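Local coordinates for protein methyltransferase (Thermus thermophilus, PDB 1WS6) that probably transfers methyl groups from S-adenosylmethionine to an acceptor, as a methyltransferase of the Rossmann-like class, at residues R36-R42 against S61-E65; V137-L142 against T167-V171. One frame throughout, in Å; residues are numbered along the deposited sequence.

Contact 1. Residues R36-R42 against S61-E65; sequences RLRYPRR and SEGWE
Arg42 NE donates a short, nearly straight hydrogen bond to the main-chain oxygen of Glu62 (2.7 Å from NE to O), while Arg42 NH1 reaches back to Tyr39 O at 2.8 Å. One guanidinium thus joins the carbonyl of Glu62, the first residue past helix 54-61, to that of Tyr39, the first residue to leave the helical conformation after helix 25-38. A salt bridge runs alongside: Arg36 NH2 lies 3.1 Å from Glu62 OE1, with a weak second bond from Arg36 NE to the same oxygen at 3.4 Å. Asp33, one turn earlier, is a further ionic partner of Arg36.

The backbones approach most closely at Arg42 and Trp64, whose CA atoms are 5.6 Å apart, and spread to 8.2 Å between the CA atoms of Arg36 and Glu62. Tyr39 to Arg42 form a type I turn, closed by Arg42 N to Tyr39 O at 2.9 Å, and Arg42 then takes a positive phi of 57°. Its m, m, t side chain carries CD over one face of the Trp64 indole, 3.5 Å from the centroid of the five-membered ring, a CH-pi contact. Trp64 (chi1 m, chi2 83°) brings the far end of its ring against Tyr39, where Tyr39 CB and Trp64 CH2 meet at 3.6 Å.

Gly63, at phi 96°, is the C-prime residue of a Schellman motif ending helix 54-61. The contact joins two helix-to-strand connections, leading into the neighbouring parallel strands 44-48 and 65-69, as in the alpha/beta layering of a Rossmann-type methyltransferase fold.

Contact 2. Residues V137-L142 against T167-V171; sequences VEAGGL and TLVEV
An antiparallel strand pairing, bulged at its end, brings the C terminus of the chain against the start of strand 141-148 in the large mixed sheet. Leu142 and Glu170 form a non-hydrogen-bonded pair, with CA atoms 4.9 Å apart and both side chains on the same face of the sheet. Beyond it, Val171 N donates to Gly141 O at 3.1 Å, and Gly140 N donates to Val171 O, an oxygen of the terminal carboxylate, at 2.5 Å.

Two consecutive residues, Gly140 and Gly141, thus face the single residue Val171, which defines a G1 beta bulge. As is usual for this bulge, it is combined with a type II turn, here from Glu138 to Gly141 and closed by Gly141 N to Glu138 O at 2.9 Å. Gly140 has the positive phi (92°) that suits glycine, and a CB on Gly141 would collide with CG1 of Val137. In the methyltransferase fold, strand 164-170 enters antiparallel between strands 141-148 and 157-161, the reversed strand that sets this class apart from the classical Rossmann fold.

Val171 CG1 packs 3.7 Å from Val137 O, and its CB is 4.5 Å from Val137 CG1. On the side of Leu142 and Glu170, Leu142 (m, t) sets CD2 3.5 Å from Glu170 CG and CD1 4.2 Å from Leu168 CD2. Leu142 CA lies 3.5 Å from Val169 O, a weak carbon-donor contact. Tyr34 of helix 25-38 covers Leu142 and Leu168 there, and the carboxylate of Glu170 forms a salt bridge with Arg38.

Overall arrangement
From the N terminus, helix 25-38 runs into residues 36-42, and the chain then makes strand 44-48 and helix 54-61 before contact 1 closes that beta-alpha excursion at residues 61-65. Contact 2 opens only at residue 137 and closes a helix-free excursion through strands 141-148 and 157-161 back to 167-171, so the two loops follow in series, neither nesting nor crossing. Their centres lie about 14 Å apart, yet they touch: Tyr39 OH makes a probable hydrogen bond with Gly140 O, and Arg38 pairs with Glu170. The last turn of helix 25-38 and the residue after it thereby meet the turn leading into strand 141-148 and the end of strand 164-170.

Contact 1. Residues R36-R42 against S61-E65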
ATOM      1  N   ARG A  36       8.930   9.863   3.189  1.00 31.46           N
ATOM      2  CA  ARG A  36      10.386   9.931   3.210  1.00 33.89           C
ATOM      3  C   ARG A  36      10.819  11.027   4.190  1.00 35.21           C
ATOM      4  O   ARG A  36      11.908  10.984   4.757  1.00 35.37           O
ATOM      5  CB  ARG A  36      10.947  10.176   1.802  1.00 33.94           C
ATOM      6  CG  ARG A  36      10.858  11.595   1.282  1.00 36.53           C
ATOM      7  CD  ARG A  36      11.532  11.692  -0.098  1.00 37.39           C
ATOM      8  NE  ARG A  36      10.746  11.019  -1.125  1.00 36.43           N
ATOM      9  CZ  ARG A  36       9.732  11.587  -1.772  1.00 36.40           C
ATOM     10  NH1 ARG A  36       9.398  12.840  -1.502  1.00 37.99           N
ATOM     11  NH2 ARG A  36       9.038  10.902  -2.668  1.00 36.03           N
ATOM     12  N   LEU A  37       9.941  11.997   4.411  1.00 35.64           N
ATOM     13  CA  LEU A  37      10.227  13.076   5.342  1.00 36.51           C
ATOM     14  C   LEU A  37      10.123  12.541   6.776  1.00 35.93           C
ATOM     15  O   LEU A  37      10.938  12.880   7.639  1.00 35.26           O
ATOM     16  CB  LEU A  37       9.230  14.221   5.136  1.00 39.43           C
ATOM     17  CG  LEU A  37       9.429  15.536   5.894  1.00 42.17           C
ATOM     18  CD1 LEU A  37       9.164  15.353   7.383  1.00 44.53           C
ATOM     19  CD2 LEU A  37      10.843  16.031   5.655  1.00 43.59           C
ATOM     20  N   ARG A  38       9.127  11.693   7.021  1.00 33.21           N
ATOM     21  CA  ARG A  38       8.918  11.143   8.351  1.00 31.56           C
ATOM     22  C   ARG A  38       9.743   9.904   8.672  1.00 30.42           C
ATOM     23  O   ARG A  38      10.015   9.624   9.836  1.00 30.65           O
ATOM     24  CB  ARG A  38       7.432  10.840   8.570  1.00 31.99           C
ATOM     25  CG  ARG A  38       7.140  10.150   9.898  1.00 34.49           C
ATOM     26  CD  ARG A  38       5.688  10.309  10.345  1.00 34.84           C
ATOM     27  NE  ARG A  38       5.449   9.561  11.579  1.00 37.02           N
ATOM     28  CZ  ARG A  38       4.355   9.656  12.326  1.00 35.09           C
ATOM     29  NH1 ARG A  38       3.373  10.471  11.978  1.00 36.28           N
ATOM     30  NH2 ARG A  38       4.247   8.931  13.428  1.00 35.07           N
ATOM     31  N   TYR A  39      10.150   9.173   7.642  1.00 29.79           N
ATOM     32  CA  TYR A  39      10.929   7.953   7.821  1.00 28.45           C
ATOM     33  C   TYR A  39      12.142   7.941   6.914  1.00 30.46           C
ATOM     34  O   TYR A  39      12.202   7.194   5.937  1.00 30.07           O
ATOM     35  CB  TYR A  39      10.062   6.739   7.519  1.00 26.28           C
ATOM     36  CG  TYR A  39       8.887   6.611   8.441  1.00 23.51           C
ATOM     37  CD1 TYR A  39       9.066   6.307   9.787  1.00 22.64           C
ATOM     38  CD2 TYR A  39       7.597   6.797   7.975  1.00 22.78           C
ATOM     39  CE1 TYR A  39       7.987   6.187  10.649  1.00 23.32           C
ATOM     40  CE2 TYR A  39       6.505   6.680   8.828  1.00 25.43           C
ATOM     41  CZ  TYR A  39       6.707   6.374  10.165  1.00 24.57           C
ATOM     42  OH  TYR A  39       5.626   6.260  11.010  1.00 24.22           O
ATOM     43  N   PRO A  40      13.133   8.778   7.229  1.00 32.39           N
ATOM     44  CA  PRO A  40      14.353   8.856   6.428  1.00 33.11           C
ATOM     45  C   PRO A  40      15.149   7.560   6.481  1.00 34.57           C
ATOM     46  O   PRO A  40      15.981   7.296   5.620  1.00 36.42           O
ATOM     47  CB  PRO A  40      15.092  10.031   7.050  1.00 34.70           C
ATOM     48  CG  PRO A  40      14.641   9.981   8.505  1.00 35.47           C
ATOM     49  CD  PRO A  40      13.174   9.715   8.366  1.00 33.17           C
ATOM     50  N   ARG A  41      14.884   6.744   7.490  1.00 35.51           N
ATOM     51  CA  ARG A  41      15.594   5.483   7.629  1.00 36.25           C
ATOM     52  C   ARG A  41      14.762   4.380   6.993  1.00 34.75           C
ATOM     53  O   ARG A  41      15.142   3.211   7.004  1.00 34.59           O
ATOM     54  CB  ARG A  41      15.837   5.186   9.111  1.00 40.64           C
ATOM     55  CG  ARG A  41      16.783   4.039   9.375  1.00 46.24           C
ATOM     56  CD  ARG A  41      18.125   4.285   8.715  1.00 52.09           C
ATOM     57  NE  ARG A  41      19.089   3.230   9.019  1.00 57.12           N
ATOM     58  CZ  ARG A  41      20.312   3.166   8.495  1.00 59.90           C
ATOM     59  NH1 ARG A  41      20.720   4.098   7.639  1.00 61.17           N
ATOM     60  NH2 ARG A  41      21.130   2.174   8.831  1.00 60.08           N
ATOM     61  N   ARG A  42      13.616   4.768   6.442  1.00 32.51           N
ATOM     62  CA  ARG A  42      12.714   3.832   5.780  1.00 28.81           C
ATOM     63  C   ARG A  42      12.275   2.703   6.685  1.00 27.30           C
ATOM     64  O   ARG A  42      11.902   2.921   7.834  1.00 27.45           O
ATOM     65  CB  ARG A  42      13.379   3.244   4.530  1.00 27.62           C
ATOM     66  CG  ARG A  42      13.741   4.278   3.469  1.00 27.15           C
ATOM     67  CD  ARG A  42      12.505   4.973   2.883  1.00 25.28           C
ATOM     68  NE  ARG A  42      12.886   5.955   1.872  1.00 26.80           N
ATOM     69  CZ  ARG A  42      13.318   7.188   2.137  1.00 28.89           C
ATOM     70  NH1 ARG A  42      13.411   7.610   3.392  1.00 30.19           N
ATOM     71  NH2 ARG A  42      13.691   7.993   1.151  1.00 27.64           N
ATOM     72  N   SER A  61      10.752   1.239  -4.796  1.00 22.98           N
ATOM     73  CA  SER A  61      11.607   2.123  -5.565  1.00 22.21           C
ATOM     74  C   SER A  61      12.228   3.192  -4.690  1.00 22.84           C
ATOM     75  O   SER A  61      13.285   3.729  -5.010  1.00 23.07           O
ATOM     76  CB  SER A  61      10.810   2.796  -6.682  1.00 22.29           C
ATOM     77  OG  SER A  61      11.623   3.702  -7.407  1.00 20.34           O
ATOM     78  N   GLU A  62      11.576   3.501  -3.579  1.00 22.14           N
ATOM     79  CA  GLU A  62      12.091   4.542  -2.715  1.00 22.04           C
ATOM     80  C   GLU A  62      12.899   4.053  -1.533  1.00 21.30           C
ATOM     81  O   GLU A  62      13.143   4.803  -0.596  1.00 20.42           O
ATOM     82  CB  GLU A  62      10.949   5.460  -2.262  1.00 23.23           C
ATOM     83  CG  GLU A  62      10.480   6.378  -3.386  1.00 23.00           C
ATOM     84  CD  GLU A  62       9.396   7.352  -2.972  1.00 25.97           C
ATOM     85  OE1 GLU A  62       9.500   7.965  -1.884  1.00 23.20           O
ATOM     86  OE2 GLU A  62       8.440   7.519  -3.759  1.00 28.15           O
ATOM     87  N   GLY A  63      13.326   2.797  -1.589  1.00 21.62           N
ATOM     88  CA  GLY A  63      14.146   2.258  -0.522  1.00 22.51           C
ATOM     89  C   GLY A  63      13.472   1.463   0.579  1.00 23.72           C
ATOM     90  O   GLY A  63      14.135   1.062   1.535  1.00 25.36           O
ATOM     91  N   TRP A  64      12.168   1.238   0.473  1.00 24.11           N
ATOM     92  CA  TRP A  64      11.461   0.454   1.483  1.00 23.39           C
ATOM     93  C   TRP A  64      11.583  -1.022   1.152  1.00 23.48           C
ATOM     94  O   TRP A  64      11.795  -1.383  -0.003  1.00 22.02           O
ATOM     95  CB  TRP A  64       9.976   0.798   1.505  1.00 23.87           C
ATOM     96  CG  TRP A  64       9.677   2.164   1.973  1.00 22.89           C
ATOM     97  CD1 TRP A  64       9.703   3.312   1.238  1.00 24.04           C
ATOM     98  CD2 TRP A  64       9.353   2.543   3.307  1.00 21.11           C
ATOM     99  NE1 TRP A  64       9.412   4.392   2.043  1.00 23.98           N
ATOM    100  CE2 TRP A  64       9.197   3.941   3.320  1.00 22.89           C
ATOM    101  CE3 TRP A  64       9.186   1.836   4.498  1.00 20.14           C
ATOM    102  CZ2 TRP A  64       8.884   4.642   4.478  1.00 23.19           C
ATOM    103  CZ3 TRP A  64       8.877   2.531   5.642  1.00 21.01           C
ATOM    104  CH2 TRP A  64       8.729   3.919   5.627  1.00 20.98           C
ATOM    105  N   GLU A  65      11.461  -1.867   2.170  1.00 23.63           N
ATOM    106  CA  GLU A  65      11.488  -3.315   1.979  1.00 24.72           C
ATOM    107  C   GLU A  65       9.988  -3.612   1.869  1.00 24.13           C
ATOM    108  O   GLU A  65       9.287  -3.742   2.875  1.00 22.89           O
ATOM    109  CB  GLU A  65      12.086  -4.013   3.204  1.00 27.47           C
ATOM    110  CG  GLU A  65      12.441  -5.475   2.963  1.00 33.66           C
ATOM    111  CD  GLU A  65      12.852  -6.215   4.234  1.00 35.53           C
ATOM    112  OE1 GLU A  65      13.644  -5.649   5.022  1.00 36.59           O
ATOM    113  OE2 GLU A  65      12.389  -7.363   4.430  1.00 33.15           O
TER

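Contact 2. Residues V137-L142 against T167-V171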
ATOM      1  N   VAL A 137       2.201  -3.278  12.627  1.00 21.88           N
ATOM      2  CA  VAL A 137       3.086  -2.115  12.550  1.00 21.65           C
ATOM      3  C   VAL A 137       3.773  -1.839  13.887  1.00 22.20           C
ATOM      4  O   VAL A 137       3.131  -1.726  14.925  1.00 21.86           O
ATOM      5  CB  VAL A 137       2.323  -0.841  12.124  1.00 22.69           C
ATOM      6  CG1 VAL A 137       3.256   0.366  12.177  1.00 21.99           C
ATOM      7  CG2 VAL A 137       1.770  -1.008  10.711  1.00 22.99           C
ATOM      8  N   GLU A 138       5.093  -1.730  13.839  1.00 23.68           N
ATOM      9  CA  GLU A 138       5.922  -1.476  15.008  1.00 23.06           C
ATOM     10  C   GLU A 138       5.626  -0.111  15.616  1.00 23.99           C
ATOM     11  O   GLU A 138       5.084   0.774  14.948  1.00 22.97           O
ATOM     12  CB  GLU A 138       7.389  -1.512  14.594  1.00 23.70           C
ATOM     13  CG  GLU A 138       7.794  -0.286  13.808  1.00 24.78           C
ATOM     14  CD  GLU A 138       9.142  -0.424  13.133  1.00 27.67           C
ATOM     15  OE1 GLU A 138       9.619   0.589  12.574  1.00 27.88           O
ATOM     16  OE2 GLU A 138       9.717  -1.537  13.154  1.00 27.75           O
ATOM     17  N   ALA A 139       5.987   0.058  16.884  1.00 23.94           N
ATOM     18  CA  ALA A 139       5.786   1.335  17.557  1.00 23.74           C
ATOM     19  C   ALA A 139       6.472   2.404  16.717  1.00 23.60           C
ATOM     20  O   ALA A 139       7.577   2.193  16.213  1.00 23.70           O
ATOM     21  CB  ALA A 139       6.394   1.302  18.946  1.00 24.35           C
ATOM     22  N   GLY A 140       5.816   3.545  16.560  1.00 22.32           N
ATOM     23  CA  GLY A 140       6.397   4.611  15.768  1.00 23.62           C
ATOM     24  C   GLY A 140       5.987   4.569  14.304  1.00 23.00           C
ATOM     25  O   GLY A 140       6.196   5.533  13.578  1.00 23.49           O
ATOM     26  N   GLY A 141       5.393   3.461  13.877  1.00 21.80           N
ATOM     27  CA  GLY A 141       4.975   3.331  12.492  1.00 22.58           C
ATOM     28  C   GLY A 141       3.613   3.913  12.169  1.00 21.98           C
ATOM     29  O   GLY A 141       2.993   4.580  12.999  1.00 21.76           O
ATOM     30  N   LEU A 142       3.145   3.638  10.954  1.00 21.39           N
ATOM     31  CA  LEU A 142       1.860   4.136  10.476  1.00 20.65           C
ATOM     32  C   LEU A 142       0.979   3.141   9.749  1.00 20.12           C
ATOM     33  O   LEU A 142       1.468   2.234   9.080  1.00 20.79           O
ATOM     34  CB  LEU A 142       2.061   5.289   9.501  1.00 20.68           C
ATOM     35  CG  LEU A 142       2.268   6.708   9.989  1.00 23.80           C
ATOM     36  CD1 LEU A 142       2.420   7.608   8.774  1.00 22.74           C
ATOM     37  CD2 LEU A 142       1.082   7.136  10.851  1.00 25.24           C
ATOM     38  N   THR A 167      -6.399   8.247   5.695  1.00 19.99           N
ATOM     39  CA  THR A 167      -6.473   8.374   7.139  1.00 21.37           C
ATOM     40  C   THR A 167      -5.183   7.785   7.662  1.00 22.40           C
ATOM     41  O   THR A 167      -4.857   6.639   7.363  1.00 24.35           O
ATOM     42  CB  THR A 167      -7.660   7.594   7.737  1.00 21.05           C
ATOM     43  OG1 THR A 167      -8.876   8.309   7.491  1.00 19.81           O
ATOM     44  CG2 THR A 167      -7.482   7.427   9.237  1.00 21.65           C
ATOM     45  N   LEU A 168      -4.441   8.571   8.428  1.00 23.11           N
ATOM     46  CA  LEU A 168      -3.175   8.105   8.970  1.00 24.59           C
ATOM     47  C   LEU A 168      -3.281   7.843  10.465  1.00 25.10           C
ATOM     48  O   LEU A 168      -3.658   8.719  11.239  1.00 25.87           O
ATOM     49  CB  LEU A 168      -2.072   9.122   8.667  1.00 24.99           C
ATOM     50  CG  LEU A 168      -1.826   9.297   7.162  1.00 25.46           C
ATOM     51  CD1 LEU A 168      -2.945  10.120   6.530  1.00 26.76           C
ATOM     52  CD2 LEU A 168      -0.503   9.983   6.948  1.00 27.80           C
ATOM     53  N   VAL A 169      -2.965   6.617  10.856  1.00 25.86           N
ATOM     54  CA  VAL A 169      -3.045   6.214  12.245  1.00 25.78           C
ATOM     55  C   VAL A 169      -1.652   5.906  12.768  1.00 28.93           C
ATOM     56  O   VAL A 169      -0.965   5.000  12.275  1.00 26.47           O
ATOM     57  CB  VAL A 169      -3.935   4.970  12.403  1.00 24.99           C
ATOM     58  CG1 VAL A 169      -4.200   4.705  13.874  1.00 24.41           C
ATOM     59  CG2 VAL A 169      -5.238   5.166  11.642  1.00 23.74           C
ATOM     60  N   GLU A 170      -1.237   6.674  13.770  1.00 32.93           N
ATOM     61  CA  GLU A 170       0.075   6.502  14.361  1.00 36.00           C
ATOM     62  C   GLU A 170       0.101   5.389  15.396  1.00 36.77           C
ATOM     63  O   GLU A 170      -0.909   5.081  16.026  1.00 38.62           O
ATOM     64  CB  GLU A 170       0.538   7.817  14.975  1.00 38.85           C
ATOM     65  CG  GLU A 170       0.852   8.874  13.931  1.00 44.13           C
ATOM     66  CD  GLU A 170       1.471  10.122  14.525  1.00 47.04           C
ATOM     67  OE1 GLU A 170       2.470   9.991  15.262  1.00 50.13           O
ATOM     68  OE2 GLU A 170       0.965  11.230  14.250  1.00 48.10           O
ATOM     69  N   VAL A 171       1.261   4.765  15.543  1.00 37.55           N
ATOM     70  CA  VAL A 171       1.423   3.681  16.500  1.00 39.98           C
ATOM     71  C   VAL A 171       2.722   3.893  17.257  1.00 40.30           C
ATOM     72  O   VAL A 171       3.576   4.647  16.745  1.00 41.00           O
ATOM     73  CB  VAL A 171       1.481   2.315  15.786  1.00 39.89           C
ATOM     74  CG1 VAL A 171       1.775   1.213  16.784  1.00 41.03           C
ATOM     75  CG2 VAL A 171       0.170   2.051  15.079  1.00 41.26           C
ATOM     76  OXT VAL A 171       2.871   3.296  18.340  1.00 41.81           O
TER